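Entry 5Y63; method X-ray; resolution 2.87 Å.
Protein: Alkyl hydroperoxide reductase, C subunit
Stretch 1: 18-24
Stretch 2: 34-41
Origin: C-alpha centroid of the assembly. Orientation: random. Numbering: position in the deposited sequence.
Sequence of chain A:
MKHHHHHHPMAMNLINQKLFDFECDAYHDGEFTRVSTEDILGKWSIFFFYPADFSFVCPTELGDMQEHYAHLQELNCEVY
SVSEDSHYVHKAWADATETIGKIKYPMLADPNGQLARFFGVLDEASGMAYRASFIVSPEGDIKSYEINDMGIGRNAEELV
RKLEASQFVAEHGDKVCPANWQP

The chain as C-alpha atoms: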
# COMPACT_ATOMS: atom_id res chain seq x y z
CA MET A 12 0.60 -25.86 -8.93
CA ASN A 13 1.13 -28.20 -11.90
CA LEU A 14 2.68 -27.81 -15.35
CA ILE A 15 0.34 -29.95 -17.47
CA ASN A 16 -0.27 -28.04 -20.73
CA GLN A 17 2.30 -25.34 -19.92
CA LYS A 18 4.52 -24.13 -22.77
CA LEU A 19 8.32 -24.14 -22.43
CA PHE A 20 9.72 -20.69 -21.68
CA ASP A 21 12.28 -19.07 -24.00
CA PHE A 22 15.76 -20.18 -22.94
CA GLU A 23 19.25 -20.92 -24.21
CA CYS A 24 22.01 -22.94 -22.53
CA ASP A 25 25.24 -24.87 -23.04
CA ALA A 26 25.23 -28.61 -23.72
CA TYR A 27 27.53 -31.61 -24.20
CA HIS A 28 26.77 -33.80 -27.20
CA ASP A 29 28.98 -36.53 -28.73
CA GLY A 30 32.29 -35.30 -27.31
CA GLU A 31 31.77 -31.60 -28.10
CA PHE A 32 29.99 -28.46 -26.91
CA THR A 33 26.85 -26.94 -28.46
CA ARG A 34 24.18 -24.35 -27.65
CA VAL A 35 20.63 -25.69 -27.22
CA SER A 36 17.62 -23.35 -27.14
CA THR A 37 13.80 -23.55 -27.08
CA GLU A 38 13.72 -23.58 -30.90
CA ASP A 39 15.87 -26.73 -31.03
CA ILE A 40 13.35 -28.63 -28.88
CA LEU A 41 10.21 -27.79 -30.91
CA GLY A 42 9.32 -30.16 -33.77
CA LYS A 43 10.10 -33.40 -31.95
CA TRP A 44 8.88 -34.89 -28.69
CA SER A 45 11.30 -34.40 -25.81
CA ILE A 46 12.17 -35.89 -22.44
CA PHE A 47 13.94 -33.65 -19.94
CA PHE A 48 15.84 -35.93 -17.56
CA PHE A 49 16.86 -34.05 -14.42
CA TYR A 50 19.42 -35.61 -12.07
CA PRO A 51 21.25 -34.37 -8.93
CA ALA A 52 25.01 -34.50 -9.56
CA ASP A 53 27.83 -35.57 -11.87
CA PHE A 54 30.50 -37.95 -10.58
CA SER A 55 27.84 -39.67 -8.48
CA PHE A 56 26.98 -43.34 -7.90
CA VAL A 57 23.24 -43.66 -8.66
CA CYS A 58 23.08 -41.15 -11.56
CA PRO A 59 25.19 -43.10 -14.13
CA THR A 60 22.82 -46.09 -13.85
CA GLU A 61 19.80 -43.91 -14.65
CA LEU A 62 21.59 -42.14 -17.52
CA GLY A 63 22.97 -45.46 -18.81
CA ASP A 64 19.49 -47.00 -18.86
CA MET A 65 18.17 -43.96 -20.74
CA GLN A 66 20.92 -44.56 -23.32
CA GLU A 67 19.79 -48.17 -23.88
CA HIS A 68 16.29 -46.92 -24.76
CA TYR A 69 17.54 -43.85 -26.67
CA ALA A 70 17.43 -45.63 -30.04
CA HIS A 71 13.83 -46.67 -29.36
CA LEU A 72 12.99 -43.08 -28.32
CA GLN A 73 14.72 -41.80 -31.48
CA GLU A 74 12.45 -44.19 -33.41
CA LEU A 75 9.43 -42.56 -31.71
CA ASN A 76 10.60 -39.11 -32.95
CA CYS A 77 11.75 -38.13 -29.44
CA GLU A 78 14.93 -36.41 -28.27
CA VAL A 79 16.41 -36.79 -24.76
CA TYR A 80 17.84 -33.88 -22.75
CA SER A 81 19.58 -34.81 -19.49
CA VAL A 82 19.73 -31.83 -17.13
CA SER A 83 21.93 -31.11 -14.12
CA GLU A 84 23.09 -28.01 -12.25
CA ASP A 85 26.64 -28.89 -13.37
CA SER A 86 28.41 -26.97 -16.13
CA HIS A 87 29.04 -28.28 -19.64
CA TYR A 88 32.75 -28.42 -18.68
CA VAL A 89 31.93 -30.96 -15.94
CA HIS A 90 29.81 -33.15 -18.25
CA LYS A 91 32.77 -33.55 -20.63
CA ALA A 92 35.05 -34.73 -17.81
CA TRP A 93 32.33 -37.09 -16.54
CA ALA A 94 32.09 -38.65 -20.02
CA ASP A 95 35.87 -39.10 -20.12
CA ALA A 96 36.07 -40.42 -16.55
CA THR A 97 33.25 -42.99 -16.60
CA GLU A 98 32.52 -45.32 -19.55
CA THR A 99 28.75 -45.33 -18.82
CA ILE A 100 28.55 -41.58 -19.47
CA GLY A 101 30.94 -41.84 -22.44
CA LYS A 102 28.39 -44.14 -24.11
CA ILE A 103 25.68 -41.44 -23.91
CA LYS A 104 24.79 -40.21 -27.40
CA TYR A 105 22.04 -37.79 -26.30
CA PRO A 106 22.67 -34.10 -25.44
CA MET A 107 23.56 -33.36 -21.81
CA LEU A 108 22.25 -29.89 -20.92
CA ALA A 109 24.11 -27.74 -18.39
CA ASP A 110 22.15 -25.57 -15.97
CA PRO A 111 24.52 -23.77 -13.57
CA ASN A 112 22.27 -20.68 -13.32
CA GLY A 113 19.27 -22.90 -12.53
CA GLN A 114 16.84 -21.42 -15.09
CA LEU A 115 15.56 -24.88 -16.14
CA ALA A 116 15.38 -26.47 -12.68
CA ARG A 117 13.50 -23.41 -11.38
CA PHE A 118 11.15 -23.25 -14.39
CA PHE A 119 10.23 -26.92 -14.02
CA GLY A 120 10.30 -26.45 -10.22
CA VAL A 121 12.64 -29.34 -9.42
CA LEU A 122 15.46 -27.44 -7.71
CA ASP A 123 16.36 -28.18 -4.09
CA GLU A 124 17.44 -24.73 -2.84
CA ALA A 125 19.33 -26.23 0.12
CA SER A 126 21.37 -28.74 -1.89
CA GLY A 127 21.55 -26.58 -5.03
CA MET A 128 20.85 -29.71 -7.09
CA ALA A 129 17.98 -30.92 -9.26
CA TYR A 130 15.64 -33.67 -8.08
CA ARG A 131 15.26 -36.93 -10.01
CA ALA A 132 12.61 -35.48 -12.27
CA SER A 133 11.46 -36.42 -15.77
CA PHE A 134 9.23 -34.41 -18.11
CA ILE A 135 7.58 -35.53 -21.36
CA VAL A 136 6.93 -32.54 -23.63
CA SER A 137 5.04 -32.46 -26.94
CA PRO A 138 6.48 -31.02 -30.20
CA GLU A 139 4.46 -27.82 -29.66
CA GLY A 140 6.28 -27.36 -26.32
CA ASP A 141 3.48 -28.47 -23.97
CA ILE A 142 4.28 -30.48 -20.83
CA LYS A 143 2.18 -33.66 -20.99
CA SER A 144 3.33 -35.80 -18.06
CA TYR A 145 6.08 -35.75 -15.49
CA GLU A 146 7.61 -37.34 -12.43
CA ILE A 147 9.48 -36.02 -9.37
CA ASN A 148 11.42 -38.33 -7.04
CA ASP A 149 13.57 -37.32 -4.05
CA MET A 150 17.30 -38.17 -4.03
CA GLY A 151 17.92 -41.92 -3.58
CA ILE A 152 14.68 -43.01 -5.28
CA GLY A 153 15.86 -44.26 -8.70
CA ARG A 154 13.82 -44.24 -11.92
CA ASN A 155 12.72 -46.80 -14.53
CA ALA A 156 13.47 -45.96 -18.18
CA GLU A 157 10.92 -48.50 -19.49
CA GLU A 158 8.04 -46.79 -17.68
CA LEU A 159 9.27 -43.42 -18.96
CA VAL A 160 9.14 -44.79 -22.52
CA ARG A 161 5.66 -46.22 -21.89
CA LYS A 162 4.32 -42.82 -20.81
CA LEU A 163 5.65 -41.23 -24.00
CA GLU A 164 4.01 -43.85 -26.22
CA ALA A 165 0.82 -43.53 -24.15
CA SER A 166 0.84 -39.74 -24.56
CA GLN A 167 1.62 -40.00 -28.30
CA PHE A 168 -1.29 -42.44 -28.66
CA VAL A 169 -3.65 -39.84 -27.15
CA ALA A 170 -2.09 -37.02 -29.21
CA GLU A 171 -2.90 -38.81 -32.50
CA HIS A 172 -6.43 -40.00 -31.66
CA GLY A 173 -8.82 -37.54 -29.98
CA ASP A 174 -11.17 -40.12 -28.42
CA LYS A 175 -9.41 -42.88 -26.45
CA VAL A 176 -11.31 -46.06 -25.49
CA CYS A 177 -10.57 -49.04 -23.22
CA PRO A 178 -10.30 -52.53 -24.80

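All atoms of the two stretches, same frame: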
# COMPACT_ATOMS: atom_id res chain seq x y z
N LYS A 18 3.51 -24.27 -21.73
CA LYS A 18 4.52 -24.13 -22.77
C LYS A 18 5.90 -23.91 -22.16
O LYS A 18 6.03 -23.28 -21.11
CB LYS A 18 4.18 -22.95 -23.69
CG LYS A 18 3.07 -23.22 -24.68
CD LYS A 18 3.62 -23.69 -26.02
CE LYS A 18 2.54 -24.15 -26.98
NZ LYS A 18 1.31 -23.31 -26.98
N LEU A 19 6.94 -24.43 -22.82
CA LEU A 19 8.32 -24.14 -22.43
C LEU A 19 8.61 -22.66 -22.61
O LEU A 19 8.30 -22.07 -23.64
CB LEU A 19 9.31 -24.95 -23.27
CG LEU A 19 9.37 -26.46 -23.09
CD1 LEU A 19 10.40 -27.05 -24.04
CD2 LEU A 19 9.71 -26.84 -21.65
N PHE A 20 9.21 -22.06 -21.59
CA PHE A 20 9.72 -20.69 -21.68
C PHE A 20 10.89 -20.57 -22.66
O PHE A 20 11.53 -21.56 -23.02
CB PHE A 20 10.12 -20.16 -20.28
CG PHE A 20 11.46 -20.67 -19.77
CD1 PHE A 20 11.67 -22.03 -19.54
CD2 PHE A 20 12.48 -19.78 -19.48
CE1 PHE A 20 12.89 -22.48 -19.06
CE2 PHE A 20 13.70 -20.23 -18.99
CZ PHE A 20 13.90 -21.59 -18.78
N ASP A 21 11.15 -19.34 -23.12
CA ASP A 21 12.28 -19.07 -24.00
C ASP A 21 13.57 -19.15 -23.19
O ASP A 21 13.71 -18.48 -22.17
CB ASP A 21 12.15 -17.69 -24.65
CG ASP A 21 13.28 -17.38 -25.62
OD1 ASP A 21 13.96 -18.32 -26.08
OD2 ASP A 21 13.50 -16.19 -25.92
N PHE A 22 14.49 -19.99 -23.64
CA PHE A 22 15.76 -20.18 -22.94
C PHE A 22 16.85 -20.60 -23.92
O PHE A 22 16.57 -21.07 -25.02
CB PHE A 22 15.61 -21.24 -21.84
CG PHE A 22 15.76 -22.65 -22.33
CD1 PHE A 22 17.01 -23.26 -22.37
CD2 PHE A 22 14.65 -23.38 -22.75
CE1 PHE A 22 17.15 -24.56 -22.83
CE2 PHE A 22 14.79 -24.68 -23.21
CZ PHE A 22 16.04 -25.27 -23.24
N GLU A 23 18.09 -20.43 -23.48
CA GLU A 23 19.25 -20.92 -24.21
C GLU A 23 20.31 -21.33 -23.19
O GLU A 23 20.48 -20.66 -22.17
CB GLU A 23 19.79 -19.84 -25.15
CG GLU A 23 20.80 -20.35 -26.17
CD GLU A 23 21.07 -19.37 -27.31
OE1 GLU A 23 20.75 -18.17 -27.17
OE2 GLU A 23 21.61 -19.81 -28.35
N CYS A 24 20.99 -22.44 -23.45
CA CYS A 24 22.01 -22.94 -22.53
C CYS A 24 23.06 -23.79 -23.24
O CYS A 24 22.87 -24.23 -24.37
CB CYS A 24 21.36 -23.75 -21.42
SG CYS A 24 20.85 -25.41 -21.91
N ARG A 34 25.13 -25.24 -28.31
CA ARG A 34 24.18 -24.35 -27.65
C ARG A 34 22.75 -24.74 -28.01
O ARG A 34 22.32 -24.58 -29.16
CB ARG A 34 24.44 -22.89 -28.05
CG ARG A 34 25.34 -22.11 -27.09
CD ARG A 34 24.73 -22.05 -25.70
NE ARG A 34 25.26 -20.97 -24.86
CZ ARG A 34 24.92 -19.69 -24.96
NH1 ARG A 34 24.05 -19.28 -25.88
NH2 ARG A 34 25.46 -18.81 -24.14
N VAL A 35 22.02 -25.27 -27.03
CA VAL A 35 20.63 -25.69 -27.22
C VAL A 35 19.69 -24.59 -26.73
O VAL A 35 19.93 -23.99 -25.68
CB VAL A 35 20.33 -26.99 -26.44
CG1 VAL A 35 18.89 -27.43 -26.64
CG2 VAL A 35 21.29 -28.10 -26.87
N SER A 36 18.63 -24.35 -27.49
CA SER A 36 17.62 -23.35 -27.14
C SER A 36 16.22 -23.94 -27.29
O SER A 36 16.06 -25.09 -27.70
CB SER A 36 17.78 -22.10 -28.01
OG SER A 36 17.38 -22.36 -29.35
N THR A 37 15.21 -23.14 -26.97
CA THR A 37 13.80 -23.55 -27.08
C THR A 37 13.41 -23.95 -28.50
O THR A 37 12.57 -24.83 -28.69
CB THR A 37 12.86 -22.44 -26.58
OG1 THR A 37 13.36 -21.90 -25.35
CG2 THR A 37 11.45 -22.98 -26.36
N GLU A 38 14.01 -23.30 -29.49
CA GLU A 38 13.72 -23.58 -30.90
C GLU A 38 14.19 -24.97 -31.31
O GLU A 38 13.55 -25.64 -32.12
CB GLU A 38 14.38 -22.53 -31.82
CG GLU A 38 13.93 -21.10 -31.57
CD GLU A 38 14.85 -20.33 -30.63
OE1 GLU A 38 16.08 -20.32 -30.87
OE2 GLU A 38 14.34 -19.72 -29.67
N ASP A 39 15.30 -25.42 -30.72
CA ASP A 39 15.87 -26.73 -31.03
C ASP A 39 15.01 -27.89 -30.52
O ASP A 39 15.07 -29.00 -31.05
CB ASP A 39 17.28 -26.85 -30.44
CG ASP A 39 18.25 -25.83 -31.02
OD1 ASP A 39 17.83 -24.69 -31.31
OD2 ASP A 39 19.44 -26.17 -31.18
N ILE A 40 14.20 -27.62 -29.50
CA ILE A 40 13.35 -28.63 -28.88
C ILE A 40 12.04 -28.82 -29.64
O ILE A 40 11.57 -29.95 -29.80
CB ILE A 40 13.05 -28.26 -27.41
CG1 ILE A 40 14.36 -28.17 -26.62
CG2 ILE A 40 12.13 -29.29 -26.77
CD1 ILE A 40 14.27 -27.28 -25.41
N LEU A 41 11.44 -27.72 -30.11
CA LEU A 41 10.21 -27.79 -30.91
C LEU A 41 10.38 -28.64 -32.17
O LEU A 41 11.46 -28.66 -32.77
CB LEU A 41 9.74 -26.38 -31.32
CG LEU A 41 8.73 -25.69 -30.40
CD1 LEU A 41 9.37 -25.25 -29.10
CD2 LEU A 41 8.10 -24.49 -31.12

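E23-C24 and V35-S36 pair as a short antiparallel ladder, and a threonine hydroxyl extends the polar contact beyond it. At C24 and V35 the pairing is reciprocal: C24 N donates to V35 O (2.9 Å), nearly straight at 163°, and V35 N returns a more bent bond to C24 O (3.0 Å, 139°). E23 and S36 form the adjoining non-hydrogen-bonded pair, with side chains on the same face of the sheet. E23 CA lies 3.5 Å from V35 O in a CA-H...O contact.

Beyond this pair T37 takes over. T37 N donates to F22 O (3.2 Å), while T37 OG1 accepts from F22 N (2.8 Å) and donates to F20 O (3.0 Å). One side chain thus serves two backbone groups of a segment that is no longer strand. F22 O also receives a CA-H...O contact from S36 CA (3.3 Å).

Between two exposed residues, E23 OE2 and R34 NH1 form a long salt bridge (3.5 Å), the carboxylate meeting the guanidinium at its edge. Apolar contacts join F22 CZ to I40 CD1 (3.4 Å), near the ring plane, and L19 CD1 to I40 CG2 (3.9 Å). T37 N, which donates to F22 O, lies over one face of the F22 ring.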